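Local coordinates for protein SusD homolog (Bacteroides thetaiotaomicron, PDB 3EHM) that probably binds mucin O-glycans at the cell surface, as a SusD-like lipoprotein of a gut symbiont's glycan-uptake machinery, at residues M30-R35 with F100-E105; I127-A132 with I143-A148; V163-L168 with F217-L222; I211-H216 with Y456-F461. All blocks are in the same frame, centred on the assembly; numbering follows the deposited sequence.

Interaction 1. Residues M30-R35 with F100-E105; sequences MNMQQR and FLPWNE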
loop_
_atom_site.group_PDB
_atom_site.type_symbol
_atom_site.label_atom_id
_atom_site.label_comp_id
_atom_site.label_asym_id
_atom_site.label_seq_id
_atom_site.Cartn_x
_atom_site.Cartn_y
_atom_site.Cartn_z
HETATM N N MSE A 30 9.267 15.530 11.981
HETATM C CA MSE A 30 7.927 15.089 12.343
HETATM C C MSE A 30 6.951 15.342 11.199
HETATM O O MSE A 30 6.011 14.575 10.997
HETATM C CB MSE A 30 7.459 15.775 13.631
HETATM C CG MSE A 30 8.220 15.304 14.862
HETATM SE SE MSE A 30 7.295 15.659 16.525
HETATM C CE MSE A 30 7.469 17.586 16.515
ATOM N N ASN A 31 7.185 16.411 10.442
ATOM C CA ASN A 31 6.337 16.731 9.299
ATOM C C ASN A 31 6.507 15.598 8.292
ATOM O O ASN A 31 5.528 15.094 7.739
ATOM C CB ASN A 31 6.764 18.063 8.666
ATOM C CG ASN A 31 5.908 18.450 7.461
ATOM O OD1 ASN A 31 6.179 19.448 6.789
ATOM N ND2 ASN A 31 4.874 17.669 7.190
HETATM N N MSE A 32 7.755 15.193 8.071
HETATM C CA MSE A 32 8.051 14.108 7.136
HETATM C C MSE A 32 7.303 12.830 7.488
HETATM O O MSE A 32 6.683 12.203 6.630
HETATM C CB MSE A 32 9.555 13.793 7.115
HETATM C CG MSE A 32 10.411 14.788 6.351
HETATM SE SE MSE A 32 12.229 14.110 6.165
HETATM C CE MSE A 32 11.870 12.674 4.913
ATOM N N GLN A 33 7.377 12.441 8.757
ATOM C CA GLN A 33 6.724 11.224 9.217
ATOM C C GLN A 33 5.217 11.227 9.001
ATOM O O GLN A 33 4.627 10.196 8.672
ATOM C CB GLN A 33 7.040 10.999 10.696
ATOM C CG GLN A 33 8.522 10.817 10.958
ATOM C CD GLN A 33 8.848 10.780 12.431
ATOM O OE1 GLN A 33 8.663 9.761 13.095
ATOM N NE2 GLN A 33 9.327 11.901 12.955
ATOM N N GLN A 34 4.591 12.381 9.187
ATOM C CA GLN A 34 3.151 12.483 9.003
ATOM C C GLN A 34 2.767 12.499 7.528
ATOM O O GLN A 34 1.593 12.372 7.194
ATOM C CB GLN A 34 2.628 13.751 9.669
ATOM C CG GLN A 34 2.886 13.805 11.157
ATOM C CD GLN A 34 2.542 15.154 11.735
ATOM O OE1 GLN A 34 1.372 15.525 11.813
ATOM N NE2 GLN A 34 3.564 15.906 12.131
ATOM N N ARG A 35 3.757 12.659 6.652
ATOM C CA ARG A 35 3.513 12.717 5.210
ATOM C C ARG A 35 3.647 11.396 4.454
ATOM O O ARG A 35 3.064 11.239 3.380
ATOM C CB ARG A 35 4.457 13.735 4.562
ATOM C CG ARG A 35 4.244 15.165 5.011
ATOM C CD ARG A 35 2.895 15.689 4.570
ATOM N NE ARG A 35 2.736 17.092 4.933
ATOM C CZ ARG A 35 1.734 17.860 4.523
ATOM N NH1 ARG A 35 0.795 17.359 3.732
ATOM N NH2 ARG A 35 1.674 19.131 4.906
ATOM N N PHE A 100 8.857 16.237 0.119
ATOM C CA PHE A 100 10.090 16.769 -0.471
ATOM C C PHE A 100 10.539 18.028 0.262
ATOM O O PHE A 100 11.725 18.208 0.533
ATOM C CB PHE A 100 9.887 17.133 -1.944
ATOM C CG PHE A 100 11.099 17.766 -2.582
ATOM C CD1 PHE A 100 12.137 16.980 -3.070
ATOM C CD2 PHE A 100 11.215 19.153 -2.666
ATOM C CE1 PHE A 100 13.279 17.562 -3.632
ATOM C CE2 PHE A 100 12.353 19.746 -3.224
ATOM C CZ PHE A 100 13.385 18.945 -3.708
ATOM N N LEU A 101 9.578 18.896 0.568
ATOM C CA LEU A 101 9.854 20.159 1.248
ATOM C C LEU A 101 10.702 20.025 2.509
ATOM O O LEU A 101 11.838 20.502 2.547
ATOM C CB LEU A 101 8.542 20.882 1.588
ATOM C CG LEU A 101 7.918 21.783 0.518
ATOM C CD1 LEU A 101 8.860 22.950 0.241
ATOM C CD2 LEU A 101 7.648 20.999 -0.750
ATOM N N PRO A 102 10.163 19.385 3.560
ATOM C CA PRO A 102 10.958 19.247 4.782
ATOM C C PRO A 102 12.228 18.410 4.597
ATOM O O PRO A 102 13.248 18.671 5.245
ATOM C CB PRO A 102 9.968 18.623 5.765
ATOM C CG PRO A 102 9.085 17.806 4.882
ATOM C CD PRO A 102 8.850 18.728 3.710
ATOM N N TRP A 103 12.181 17.406 3.729
ATOM C CA TRP A 103 13.372 16.591 3.513
ATOM C C TRP A 103 14.496 17.439 2.940
ATOM O O TRP A 103 15.643 17.337 3.374
ATOM C CB TRP A 103 13.120 15.436 2.539
ATOM C CG TRP A 103 14.406 14.727 2.203
ATOM C CD1 TRP A 103 15.047 13.783 2.959
ATOM C CD2 TRP A 103 15.275 15.007 1.096
ATOM N NE1 TRP A 103 16.262 13.467 2.397
ATOM C CE2 TRP A 103 16.427 14.203 1.253
ATOM C CE3 TRP A 103 15.193 15.864 -0.010
ATOM C CZ2 TRP A 103 17.491 14.231 0.344
ATOM C CZ3 TRP A 103 16.251 15.892 -0.914
ATOM C CH2 TRP A 103 17.386 15.078 -0.728
ATOM N N ASN A 104 14.161 18.265 1.955
ATOM C CA ASN A 104 15.141 19.116 1.301
ATOM C C ASN A 104 15.827 20.072 2.269
ATOM O O ASN A 104 17.020 20.342 2.133
ATOM C CB ASN A 104 14.484 19.902 0.166
ATOM C CG ASN A 104 15.496 20.623 -0.706
ATOM O OD1 ASN A 104 16.473 20.029 -1.168
ATOM N ND2 ASN A 104 15.260 21.906 -0.945
ATOM N N GLU A 105 15.078 20.586 3.243
ATOM C CA GLU A 105 15.663 21.500 4.222
ATOM C C GLU A 105 16.617 20.740 5.142
ATOM O O GLU A 105 17.676 21.250 5.503
ATOM C CB GLU A 105 14.572 22.178 5.051
ATOM C CG GLU A 105 13.528 22.891 4.213
ATOM C CD GLU A 105 12.615 23.776 5.041
ATOM O OE1 GLU A 105 12.346 23.430 6.213
ATOM O OE2 GLU A 105 12.159 24.812 4.510
#
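Met32, a selenomethionine, lays its side chain across Pro102 and the base of Trp103. Its CG packs on the proline ring, 3.6 Å from Pro102 CG, while further out Met32 SE sits 3.8 Å from Trp103 CA. A bend at the last torsion (chi3 70°) swings the methyl round to the indole, where Met32 CE lies 3.9 Å from Trp103 CD1, near the ring plane. This is a Met-aromatic contact made at the edge: Met32 SE is 5.3 Å from the centroid of the Trp103 five-membered ring and 82° off its normal. Helices 23-36 and 85-110, two helices of the SusD-like fold, a family related to TPR proteins, run roughly antiparallel here, with segment axes 8.8 Å apart. Pro102 lacks an N-H for the preceding turn, and the second helix is kinked at that point. Ala125, Val128 and Arg129 of helix 116-140 also touch Met32. The indole has its own polar tie, Trp103 NE1 hydrogen-bonding to Asn126 OD1.

Interaction 2. Residues I127-A132 with I143-A148; sequences IVRNIA and IAYNSA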
loop_
_atom_site.group_PDB
_atom_site.type_symbol
_atom_site.label_atom_id
_atom_site.label_comp_id
_atom_site.label_asym_id
_atom_site.label_seq_id
_atom_site.Cartn_x
_atom_site.Cartn_y
_atom_site.Cartn_z
ATOM N N ILE A 127 15.637 7.365 4.949
ATOM C CA ILE A 127 14.809 6.163 4.980
ATOM C C ILE A 127 13.334 6.561 4.903
ATOM O O ILE A 127 12.570 6.002 4.115
ATOM C CB ILE A 127 15.045 5.347 6.269
ATOM C CG1 ILE A 127 16.480 4.809 6.285
ATOM C CG2 ILE A 127 14.028 4.200 6.359
ATOM C CD1 ILE A 127 16.868 4.131 7.594
ATOM N N VAL A 128 12.937 7.532 5.720
ATOM C CA VAL A 128 11.553 8.000 5.713
ATOM C C VAL A 128 11.193 8.540 4.328
ATOM O O VAL A 128 10.107 8.282 3.817
ATOM C CB VAL A 128 11.328 9.102 6.769
ATOM C CG1 VAL A 128 9.921 9.660 6.654
ATOM C CG2 VAL A 128 11.545 8.529 8.158
ATOM N N ARG A 129 12.112 9.284 3.719
ATOM C CA ARG A 129 11.867 9.834 2.391
ATOM C C ARG A 129 11.666 8.709 1.375
ATOM O O ARG A 129 10.750 8.753 0.550
ATOM C CB ARG A 129 13.046 10.695 1.937
ATOM C CG ARG A 129 12.798 11.405 0.613
ATOM C CD ARG A 129 14.091 11.861 -0.039
ATOM N NE ARG A 129 14.851 10.734 -0.577
ATOM C CZ ARG A 129 15.922 10.860 -1.353
ATOM N NH1 ARG A 129 16.365 12.064 -1.681
ATOM N NH2 ARG A 129 16.539 9.781 -1.816
ATOM N N ASN A 130 12.523 7.698 1.445
ATOM C CA ASN A 130 12.448 6.579 0.518
ATOM C C ASN A 130 11.208 5.708 0.680
ATOM O O ASN A 130 10.715 5.159 -0.299
ATOM C CB ASN A 130 13.724 5.737 0.603
ATOM C CG ASN A 130 14.955 6.514 0.152
ATOM O OD1 ASN A 130 14.860 7.398 -0.699
ATOM N ND2 ASN A 130 16.111 6.182 0.713
ATOM N N ILE A 131 10.692 5.579 1.898
ATOM C CA ILE A 131 9.480 4.785 2.087
ATOM C C ILE A 131 8.349 5.525 1.379
ATOM O O ILE A 131 7.490 4.919 0.741
ATOM C CB ILE A 131 9.102 4.642 3.567
ATOM C CG1 ILE A 131 10.167 3.837 4.305
ATOM C CG2 ILE A 131 7.747 3.939 3.688
ATOM C CD1 ILE A 131 9.942 3.782 5.802
ATOM N N ALA A 132 8.361 6.847 1.490
ATOM C CA ALA A 132 7.334 7.666 0.859
ATOM C C ALA A 132 7.473 7.669 -0.663
ATOM O O ALA A 132 6.488 7.504 -1.384
ATOM C CB ALA A 132 7.404 9.091 1.391
ATOM N N ILE A 143 10.068 9.272 -11.479
ATOM C CA ILE A 143 10.005 10.370 -10.517
ATOM C C ILE A 143 11.378 11.035 -10.431
ATOM O O ILE A 143 12.391 10.441 -10.827
ATOM C CB ILE A 143 9.617 9.894 -9.094
ATOM C CG1 ILE A 143 10.668 8.921 -8.561
ATOM C CG2 ILE A 143 8.231 9.253 -9.108
ATOM C CD1 ILE A 143 10.524 8.616 -7.071
ATOM N N ALA A 144 11.411 12.263 -9.921
ATOM C CA ALA A 144 12.669 12.992 -9.765
ATOM C C ALA A 144 13.342 12.479 -8.498
ATOM O O ALA A 144 13.189 13.059 -7.423
ATOM C CB ALA A 144 12.399 14.488 -9.651
ATOM N N TYR A 145 14.090 11.389 -8.626
ATOM C CA TYR A 145 14.750 10.788 -7.476
ATOM C C TYR A 145 16.186 11.249 -7.254
ATOM O O TYR A 145 16.500 11.844 -6.225
ATOM C CB TYR A 145 14.730 9.263 -7.596
ATOM C CG TYR A 145 15.244 8.571 -6.359
ATOM C CD1 TYR A 145 14.424 8.392 -5.242
ATOM C CD2 TYR A 145 16.570 8.148 -6.278
ATOM C CE1 TYR A 145 14.917 7.810 -4.073
ATOM C CE2 TYR A 145 17.071 7.568 -5.117
ATOM C CZ TYR A 145 16.244 7.403 -4.021
ATOM O OH TYR A 145 16.755 6.839 -2.872
ATOM N N ASN A 146 17.062 10.972 -8.212
ATOM C CA ASN A 146 18.463 11.355 -8.070
ATOM C C ASN A 146 18.713 12.859 -8.115
ATOM O O ASN A 146 19.694 13.345 -7.555
ATOM C CB ASN A 146 19.307 10.660 -9.140
ATOM C CG ASN A 146 19.449 9.174 -8.883
ATOM O OD1 ASN A 146 19.862 8.758 -7.797
ATOM N ND2 ASN A 146 19.116 8.364 -9.880
ATOM N N SER A 147 17.825 13.593 -8.776
ATOM C CA SER A 147 17.975 15.040 -8.880
ATOM C C SER A 147 17.499 15.750 -7.612
ATOM O O SER A 147 17.779 16.937 -7.414
ATOM C CB SER A 147 17.195 15.560 -10.090
ATOM O OG SER A 147 15.818 15.235 -9.991
ATOM N N ALA A 148 16.791 15.019 -6.757
ATOM C CA ALA A 148 16.263 15.576 -5.514
ATOM C C ALA A 148 17.343 16.256 -4.688
ATOM O O ALA A 148 18.349 15.641 -4.325
ATOM C CB ALA A 148 15.597 14.486 -4.690
HETATM O O HOH W 1 18.101 11.279 -3.896
#
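One carboxamide oxygen, Asn130 OD1, takes N-H groups of Arg129 and lies close to Tyr145 OH in a buried spot between helix 116-140 and the loop that follows it. That loop carries a type I beta turn, Tyr145 to Ala148, and folds back against the helix within the mainly helical, TPR-related part of the SusD-like fold. Arg129 NH2 donates to Asn130 OD1 over 3.1 Å, on a lone pair in the carbonyl plane and with OD1 lying in the plane of the guanidinium; the bond from NE is weak. Arg129 reaches this position through a bend at chi3 (72°), which turns its end back to its neighbour. The phenol oxygen, Tyr145 OH, stands 2.9 Å from Asn130 OD1 and hydrogen-bonds to Asp170 OD2, so its one proton has two acceptors in reach. The guanidinium and phenol planes are 65° apart, so the two groups do not stack; Trp103 instead makes a cation-pi contact with Arg129. A leucine in place of Asn130 would probably leave the guanidinium without its in-plane acceptor and freer to turn. A water accepts from Arg129 NH1 at 2.9 Å and donates to Tyr145 O.

Interaction 3. Residues V163-L168 with F217-L222; sequences VYRSML and FIDETL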
loop_
_atom_site.group_PDB
_atom_site.type_symbol
_atom_site.label_atom_id
_atom_site.label_comp_id
_atom_site.label_asym_id
_atom_site.label_seq_id
_atom_site.Cartn_x
_atom_site.Cartn_y
_atom_site.Cartn_z
ATOM N N VAL A 163 15.183 4.487 -10.591
ATOM C CA VAL A 163 14.738 4.855 -9.252
ATOM C C VAL A 163 14.969 3.667 -8.327
ATOM O O VAL A 163 15.506 3.815 -7.227
ATOM C CB VAL A 163 13.234 5.218 -9.235
ATOM C CG1 VAL A 163 12.773 5.465 -7.796
ATOM C CG2 VAL A 163 12.986 6.455 -10.094
ATOM N N TYR A 164 14.573 2.482 -8.781
ATOM C CA TYR A 164 14.750 1.281 -7.978
ATOM C C TYR A 164 16.222 0.963 -7.726
ATOM O O TYR A 164 16.616 0.708 -6.590
ATOM C CB TYR A 164 14.051 0.085 -8.632
ATOM C CG TYR A 164 12.638 -0.116 -8.131
ATOM C CD1 TYR A 164 11.628 0.802 -8.426
ATOM C CD2 TYR A 164 12.323 -1.202 -7.317
ATOM C CE1 TYR A 164 10.335 0.643 -7.913
ATOM C CE2 TYR A 164 11.042 -1.371 -6.803
ATOM C CZ TYR A 164 10.056 -0.451 -7.100
ATOM O OH TYR A 164 8.797 -0.631 -6.582
ATOM N N ARG A 165 17.037 0.983 -8.776
ATOM C CA ARG A 165 18.462 0.696 -8.619
ATOM C C ARG A 165 19.109 1.680 -7.653
ATOM O O ARG A 165 19.925 1.295 -6.817
ATOM C CB ARG A 165 19.186 0.779 -9.969
ATOM C CG ARG A 165 18.898 -0.377 -10.908
ATOM C CD ARG A 165 19.639 -0.230 -12.233
ATOM N NE ARG A 165 19.408 -1.384 -13.095
ATOM C CZ ARG A 165 19.923 -2.590 -12.880
ATOM N NH1 ARG A 165 20.705 -2.801 -11.829
ATOM N NH2 ARG A 165 19.654 -3.587 -13.712
ATOM N N SER A 166 18.735 2.952 -7.777
ATOM C CA SER A 166 19.286 4.010 -6.938
ATOM C C SER A 166 18.819 3.936 -5.487
ATOM O O SER A 166 19.599 4.193 -4.565
ATOM C CB SER A 166 18.929 5.377 -7.529
ATOM O OG SER A 166 19.391 5.482 -8.869
HETATM N N MSE A 167 17.554 3.583 -5.277
HETATM C CA MSE A 167 17.027 3.490 -3.923
HETATM C C MSE A 167 17.664 2.345 -3.142
HETATM O O MSE A 167 17.917 2.471 -1.945
HETATM C CB MSE A 167 15.508 3.319 -3.943
HETATM C CG MSE A 167 14.875 3.541 -2.583
HETATM SE SE MSE A 167 12.957 3.374 -2.625
HETATM C CE MSE A 167 12.547 4.742 -3.923
ATOM N N LEU A 168 17.918 1.225 -3.814
ATOM C CA LEU A 168 18.544 0.083 -3.153
ATOM C C LEU A 168 19.949 0.466 -2.684
ATOM O O LEU A 168 20.363 0.134 -1.571
ATOM C CB LEU A 168 18.606 -1.117 -4.108
ATOM C CG LEU A 168 17.304 -1.903 -4.316
ATOM C CD1 LEU A 168 17.447 -2.849 -5.492
ATOM C CD2 LEU A 168 16.957 -2.676 -3.042
ATOM N N PHE A 217 11.192 -10.577 -10.732
ATOM C CA PHE A 217 10.632 -11.072 -11.987
ATOM C C PHE A 217 11.208 -10.347 -13.206
ATOM O O PHE A 217 11.480 -10.967 -14.236
ATOM C CB PHE A 217 9.103 -10.942 -11.997
ATOM C CG PHE A 217 8.388 -12.100 -11.349
ATOM C CD1 PHE A 217 7.482 -11.886 -10.315
ATOM C CD2 PHE A 217 8.629 -13.408 -11.770
ATOM C CE1 PHE A 217 6.825 -12.958 -9.703
ATOM C CE2 PHE A 217 7.977 -14.487 -11.166
ATOM C CZ PHE A 217 7.074 -14.260 -10.130
ATOM N N ILE A 218 11.392 -9.038 -13.084
ATOM C CA ILE A 218 11.917 -8.226 -14.179
ATOM C C ILE A 218 13.441 -8.211 -14.217
ATOM O O ILE A 218 14.040 -8.196 -15.292
ATOM C CB ILE A 218 11.408 -6.765 -14.074
ATOM C CG1 ILE A 218 9.899 -6.720 -14.317
ATOM C CG2 ILE A 218 12.128 -5.875 -15.092
ATOM C CD1 ILE A 218 9.487 -7.093 -15.735
ATOM N N ASP A 219 14.068 -8.215 -13.044
ATOM C CA ASP A 219 15.524 -8.189 -12.960
ATOM C C ASP A 219 16.017 -9.025 -11.784
ATOM O O ASP A 219 16.328 -8.495 -10.716
ATOM C CB ASP A 219 16.015 -6.748 -12.802
ATOM C CG ASP A 219 17.478 -6.585 -13.177
ATOM O OD1 ASP A 219 18.299 -7.439 -12.785
ATOM O OD2 ASP A 219 17.807 -5.591 -13.860
ATOM N N GLU A 220 16.096 -10.335 -11.987
ATOM C CA GLU A 220 16.545 -11.240 -10.938
ATOM C C GLU A 220 17.955 -10.916 -10.437
ATOM O O GLU A 220 18.257 -11.084 -9.251
ATOM C CB GLU A 220 16.485 -12.682 -11.442
ATOM C CG GLU A 220 17.025 -13.698 -10.459
ATOM C CD GLU A 220 16.815 -15.124 -10.923
ATOM O OE1 GLU A 220 17.023 -15.399 -12.126
ATOM O OE2 GLU A 220 16.451 -15.972 -10.081
ATOM N N THR A 221 18.818 -10.454 -11.335
ATOM C CA THR A 221 20.188 -10.112 -10.964
ATOM C C THR A 221 20.195 -9.007 -9.907
ATOM O O THR A 221 20.884 -9.114 -8.895
ATOM C CB THR A 221 20.996 -9.648 -12.195
ATOM O OG1 THR A 221 21.040 -10.703 -13.168
ATOM C CG2 THR A 221 22.414 -9.283 -11.794
ATOM N N LEU A 222 19.425 -7.949 -10.144
ATOM C CA LEU A 222 19.347 -6.843 -9.192
ATOM C C LEU A 222 18.777 -7.342 -7.872
ATOM O O LEU A 222 19.234 -6.943 -6.800
ATOM C CB LEU A 222 18.460 -5.721 -9.737
ATOM C CG LEU A 222 18.143 -4.586 -8.757
ATOM C CD1 LEU A 222 19.425 -3.877 -8.342
ATOM C CD2 LEU A 222 17.181 -3.609 -9.412
#
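Arg165 reaches out from helix 160-178 to Asp219, its chain extended from CG to NE, and closes a salt bridge of 2.7 Å between Arg165 NH2 and Asp219 OD2. The two flat groups are turned 78° apart, so a single nitrogen meets a single oxygen rather than a forked pair. Next to this bridge Leu222 has its CG anti to the backbone N (chi1 172°), which places its two methyls against different partners: Leu222 CD2 lies over one face of the guanidinium, and Leu222 CD1 meets Leu168 CD1 tip to tip at 3.6 Å. Asp219 is also the N-cap of helix 220-231, its OD1 taking the N-H of Leu222 at 2.9 Å from above the carboxylate plane. An asparagine in place of Asp219 would probably leave Arg165 without its charge partner across the contact. Glu161 pairs with the arginine from its own helix. With one oxygen on the helix start and the other on the arginine, the carboxylate is likely to be held in its charged form.

Interaction 4. Residues I211-H216 with Y456-F461; sequences IVVRVH and YRRTGF. Unlike the reference sequence in segment 211-216: Val212 (reference Ala).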
loop_
_atom_site.group_PDB
_atom_site.type_symbol
_atom_site.label_atom_id
_atom_site.label_comp_id
_atom_site.label_asym_id
_atom_site.label_seq_id
_atom_site.Cartn_x
_atom_site.Cartn_y
_atom_site.Cartn_z
ATOM N N ILE A 211 11.675 -4.298 -1.855
ATOM C CA ILE A 211 12.111 -3.829 -3.166
ATOM C C ILE A 211 12.759 -4.932 -4.004
ATOM O O ILE A 211 12.512 -5.027 -5.204
ATOM C CB ILE A 211 13.103 -2.658 -3.021
ATOM C CG1 ILE A 211 12.382 -1.442 -2.431
ATOM C CG2 ILE A 211 13.712 -2.313 -4.370
ATOM C CD1 ILE A 211 13.321 -0.316 -2.015
ATOM N N VAL A 212 13.591 -5.763 -3.381
ATOM C CA VAL A 212 14.249 -6.839 -4.120
ATOM C C VAL A 212 13.233 -7.842 -4.648
ATOM O O VAL A 212 13.359 -8.333 -5.771
ATOM C CB VAL A 212 15.288 -7.583 -3.257
ATOM C CG1 VAL A 212 16.394 -6.629 -2.851
ATOM C CG2 VAL A 212 14.632 -8.182 -2.040
ATOM N N VAL A 213 12.224 -8.151 -3.841
ATOM C CA VAL A 213 11.194 -9.078 -4.276
ATOM C C VAL A 213 10.391 -8.412 -5.395
ATOM O O VAL A 213 9.971 -9.070 -6.343
ATOM C CB VAL A 213 10.255 -9.469 -3.107
ATOM C CG1 VAL A 213 9.049 -10.237 -3.631
ATOM C CG2 VAL A 213 11.019 -10.323 -2.107
ATOM N N ARG A 214 10.204 -7.097 -5.297
ATOM C CA ARG A 214 9.456 -6.365 -6.315
ATOM C C ARG A 214 10.111 -6.457 -7.695
ATOM O O ARG A 214 9.420 -6.451 -8.708
ATOM C CB ARG A 214 9.333 -4.884 -5.942
ATOM C CG ARG A 214 8.407 -4.096 -6.872
ATOM C CD ARG A 214 7.048 -3.866 -6.223
ATOM N NE ARG A 214 7.100 -2.764 -5.265
ATOM C CZ ARG A 214 6.575 -2.797 -4.043
ATOM N NH1 ARG A 214 5.951 -3.884 -3.605
ATOM N NH2 ARG A 214 6.663 -1.730 -3.263
ATOM N N VAL A 215 11.439 -6.547 -7.738
ATOM C CA VAL A 215 12.143 -6.597 -9.016
ATOM C C VAL A 215 12.600 -7.971 -9.503
ATOM O O VAL A 215 13.023 -8.097 -10.650
ATOM C CB VAL A 215 13.401 -5.695 -9.000
ATOM C CG1 VAL A 215 13.043 -4.291 -8.529
ATOM C CG2 VAL A 215 14.467 -6.310 -8.104
ATOM N N HIS A 216 12.504 -8.999 -8.668
ATOM C CA HIS A 216 12.994 -10.316 -9.083
ATOM C C HIS A 216 12.448 -10.868 -10.400
ATOM O O HIS A 216 13.178 -11.541 -11.130
ATOM C CB HIS A 216 12.845 -11.333 -7.933
ATOM C CG HIS A 216 11.541 -12.073 -7.910
ATOM N ND1 HIS A 216 11.325 -13.219 -8.643
ATOM C CD2 HIS A 216 10.412 -11.865 -7.193
ATOM C CE1 HIS A 216 10.119 -13.688 -8.377
ATOM N NE2 HIS A 216 9.543 -12.886 -7.500
ATOM N N TYR A 456 -0.578 -6.215 -6.516
ATOM C CA TYR A 456 -1.543 -6.800 -7.441
ATOM C C TYR A 456 -1.091 -6.534 -8.877
ATOM O O TYR A 456 -1.082 -7.433 -9.717
ATOM C CB TYR A 456 -2.935 -6.196 -7.250
ATOM C CG TYR A 456 -3.882 -6.577 -8.369
ATOM C CD1 TYR A 456 -4.461 -7.846 -8.419
ATOM C CD2 TYR A 456 -4.142 -5.690 -9.419
ATOM C CE1 TYR A 456 -5.273 -8.229 -9.487
ATOM C CE2 TYR A 456 -4.951 -6.061 -10.494
ATOM C CZ TYR A 456 -5.512 -7.332 -10.520
ATOM O OH TYR A 456 -6.306 -7.709 -11.578
ATOM N N ARG A 457 -0.729 -5.289 -9.156
ATOM C CA ARG A 457 -0.275 -4.911 -10.490
ATOM C C ARG A 457 0.979 -5.675 -10.905
ATOM O O ARG A 457 1.143 -6.028 -12.074
ATOM C CB ARG A 457 -0.006 -3.406 -10.548
ATOM C CG ARG A 457 -1.263 -2.543 -10.539
ATOM C CD ARG A 457 -0.901 -1.068 -10.484
ATOM N NE ARG A 457 -0.418 -0.677 -9.162
ATOM C CZ ARG A 457 0.279 0.429 -8.920
ATOM N NH1 ARG A 457 0.586 1.253 -9.914
ATOM N NH2 ARG A 457 0.663 0.718 -7.685
ATOM N N ARG A 458 1.863 -5.939 -9.948
ATOM C CA ARG A 458 3.096 -6.663 -10.247
ATOM C C ARG A 458 2.869 -8.145 -10.531
ATOM O O ARG A 458 3.410 -8.684 -11.500
ATOM C CB ARG A 458 4.093 -6.536 -9.085
ATOM C CG ARG A 458 5.360 -7.384 -9.255
ATOM C CD ARG A 458 6.317 -7.236 -8.069
ATOM N NE ARG A 458 5.852 -7.900 -6.848
ATOM C CZ ARG A 458 6.089 -9.173 -6.547
ATOM N NH1 ARG A 458 6.793 -9.935 -7.377
ATOM N NH2 ARG A 458 5.631 -9.685 -5.407
ATOM N N THR A 459 2.049 -8.787 -9.701
ATOM C CA THR A 459 1.792 -10.224 -9.809
ATOM C C THR A 459 0.475 -10.679 -10.425
ATOM O O THR A 459 0.399 -11.770 -10.995
ATOM C CB THR A 459 1.864 -10.881 -8.424
ATOM O OG1 THR A 459 0.713 -10.499 -7.658
ATOM C CG2 THR A 459 3.120 -10.434 -7.688
ATOM N N GLY A 460 -0.564 -9.866 -10.291
ATOM C CA GLY A 460 -1.863 -10.247 -10.816
ATOM C C GLY A 460 -2.691 -10.866 -9.701
ATOM O O GLY A 460 -3.821 -11.302 -9.919
ATOM N N PHE A 461 -2.125 -10.895 -8.496
ATOM C CA PHE A 461 -2.813 -11.461 -7.341
ATOM C C PHE A 461 -3.025 -10.444 -6.217
ATOM O O PHE A 461 -2.250 -9.502 -6.050
ATOM C CB PHE A 461 -2.026 -12.648 -6.777
ATOM C CG PHE A 461 -1.712 -13.714 -7.788
ATOM C CD1 PHE A 461 -2.705 -14.235 -8.616
ATOM C CD2 PHE A 461 -0.423 -14.231 -7.881
ATOM C CE1 PHE A 461 -2.417 -15.260 -9.520
ATOM C CE2 PHE A 461 -0.125 -15.256 -8.778
ATOM C CZ PHE A 461 -1.128 -15.772 -9.599
HETATM O O HOH W 2 8.989 -9.333 -9.011
#
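A water between the helices takes a bond from Arg458 NH1 at 2.8 Å and lies 2.9 Å from Val213 O, with a weaker link to Arg214 O. It thus joins the guanidinium to the C-terminal end of helix 197-215, whose carbonyls are turned to the arginine. The extended first part of its chain (chi1 174°) brings Arg458 CD to 3.3 Å from Arg214 O; the bend at chi3 (72°) then turns one face of the guanidinium over Val213 O, while Arg458 NH2 comes 3.9 Å from Val213 CG1. Thr459 CG2 packs against a guanidinium face, 3.4 Å above its plane. The methylenes of the two arginines also touch, Arg214 CD lying 3.9 Å from Arg458 CD. Their charges are shared among acids: Glu451, Glu455 and Asp138 for Arg214, Glu455 and Glu353 for Arg458. Glu353 also bonds His216 NE2, which places it between the histidine and the arginine. After Arg458, Thr459 OG1 accepts from Phe461 N in an ST turn, and Gly460 leaves the helix with positive phi. The whole is helix-to-helix packing of the SusD-like, TPR-related fold, in which buried arginines bridge carboxylates between helices far apart in sequence.

Following the chain from the N terminus, interaction 1 comes first, closing a long loop that brings helix 23-36 onto helix 85-110. Interaction 2 opens only afterwards and closes a short one, folding the segment after helix 116-140 back on that helix; the two touch where Trp103 and Met32 meet Arg129. Interactions 3 and 4 cross, since 211-216 falls between 163-168 and 217-222, whereas 456-461 comes after both. Interaction 3 joins helix 160-178 to the start of helix 220-231, and interaction 4 ties the end of helix 197-215 to helix 449-459, 240 residues beyond it in the chain. Asn146 with Ser166 connects interactions 2 and 3, and Tyr164 with Arg214 connects 3 and 4, making one continuous run of contacts.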